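Local coordinates for methyltransferase (Pectobacterium atrosepticum SCRI1043, PDB 2P7I) that transfers methyl groups from S-adenosylmethionine to an acceptor, at the interface of chains A and B. Coordinates in Å, arbitrary orientation; residue numbers count along the deposited sequence, not the author numbering. Chains: chain A/B, Hypothetical protein.

The interface of chains A and B. Residues chain A 151, 203-204, 207-208; chain B 217-218, 222.
The ring of B:Tyr222, from helix 220-230, lies between A:Ile151 and A:Leu204. Two ends of the forked A:Ile151 side chain touch the same side of the ring: methyl CG2 lies 3.7 Å from CD1 of B:Tyr222, and CD1 of A:Ile151 reaches CE1 of the tyrosine ring, nearer the phenol end. A:Leu204 comes crosswise to both of its partners, and its methyl CD2 lies 4.0 Å from CZ of B:Tyr222 and, as modelled, 3.8 Å from CD2 of B:Leu218. Within chain B, CD2 of B:Leu218 is modelled over one face of the tyrosine ring, toward its rim. Beside this centre the extended side chain of A:Gln208 crosses B:Leu218 and B:Ile217; its CB packs 3.8 Å from CG2 of B:Ile217, while its CG rests over a face of the A:Phe207 ring. As modelled, the amide plane of A:Gln208 is 78° from the tyrosine ring, but its NE2 is implausibly close to B:Leu218 CD2, so the placement of the amide, the leucine methyl or both is doubtful. At the polar rim the phenol OH of B:Tyr222 donates a 2.8 Å hydrogen bond to the backbone O of A:Ala203, arriving 47° out of the carbonyl plane. A chi1 of 177° places the ring of B:Tyr222 opposite its backbone N and directs the phenol toward this carbonyl. The patch, repeated by two-fold symmetry, joins two of the four copies of the deposited assembly and may contribute to a biological oligomer.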
# COMPACT_ATOMS: atom_id res chain seq x y z
N ILE A 151 -5.10 -0.82 13.56
CA ILE A 151 -5.24 0.30 14.47
C ILE A 151 -5.33 -0.25 15.90
O ILE A 151 -4.67 0.23 16.79
CB ILE A 151 -6.47 1.16 14.13
CG1 ILE A 151 -6.21 1.86 12.78
CG2 ILE A 151 -6.75 2.15 15.27
CD1 ILE A 151 -7.42 2.59 12.18
N ALA A 203 -11.93 0.49 8.09
CA ALA A 203 -11.13 1.31 9.00
C ALA A 203 -11.72 1.40 10.40
O ALA A 203 -11.06 1.89 11.31
CB ALA A 203 -10.90 2.70 8.40
N LEU A 204 -12.92 0.85 10.59
CA LEU A 204 -13.58 0.84 11.88
C LEU A 204 -13.84 -0.58 12.33
O LEU A 204 -13.98 -1.47 11.51
CB LEU A 204 -14.90 1.61 11.78
CG LEU A 204 -14.75 3.02 11.20
CD1 LEU A 204 -16.05 3.45 10.53
CD2 LEU A 204 -14.31 4.01 12.29
N PHE A 207 -17.82 -3.23 16.37
CA PHE A 207 -18.55 -2.53 17.43
C PHE A 207 -18.78 -1.05 17.06
O PHE A 207 -19.82 -0.47 17.42
CB PHE A 207 -17.84 -2.69 18.80
CG PHE A 207 -16.72 -1.72 19.04
CD1 PHE A 207 -15.40 -2.09 18.82
CD2 PHE A 207 -16.98 -0.43 19.50
CE1 PHE A 207 -14.35 -1.19 19.04
CE2 PHE A 207 -15.94 0.48 19.73
CZ PHE A 207 -14.62 0.10 19.50
N GLN A 208 -17.84 -0.46 16.32
CA GLN A 208 -18.01 0.92 15.84
C GLN A 208 -18.96 1.01 14.65
O GLN A 208 -19.73 1.97 14.55
CB GLN A 208 -16.65 1.52 15.44
CG GLN A 208 -15.64 1.63 16.58
CD GLN A 208 -14.25 2.04 16.08
OE1 GLN A 208 -13.77 1.54 15.06
NE2 GLN A 208 -13.60 2.95 16.80
N ILE B 217 -18.05 7.08 19.99
CA ILE B 217 -17.81 5.86 19.18
C ILE B 217 -16.30 5.68 18.98
O ILE B 217 -15.79 4.57 19.02
CB ILE B 217 -18.59 5.89 17.81
CG1 ILE B 217 -20.11 5.96 18.05
CG2 ILE B 217 -18.28 4.66 16.95
CD1 ILE B 217 -20.97 6.22 16.78
N LEU B 218 -15.58 6.79 18.82
CA LEU B 218 -14.12 6.77 18.67
C LEU B 218 -13.41 7.49 19.86
O LEU B 218 -13.79 8.61 20.23
CB LEU B 218 -13.73 7.44 17.34
CG LEU B 218 -14.35 6.90 16.04
CD1 LEU B 218 -13.78 7.62 14.82
CD2 LEU B 218 -14.14 5.40 15.86
N TYR B 222 -7.97 5.66 19.71
CA TYR B 222 -8.25 5.38 18.29
C TYR B 222 -7.55 6.40 17.42
O TYR B 222 -6.90 6.05 16.44
CB TYR B 222 -9.77 5.28 17.94
CG TYR B 222 -10.07 5.06 16.43
CD1 TYR B 222 -10.04 3.79 15.86
CD2 TYR B 222 -10.39 6.10 15.60
CE1 TYR B 222 -10.33 3.58 14.49
CE2 TYR B 222 -10.64 5.91 14.23
CZ TYR B 222 -10.62 4.64 13.67
OH TYR B 222 -10.89 4.48 12.31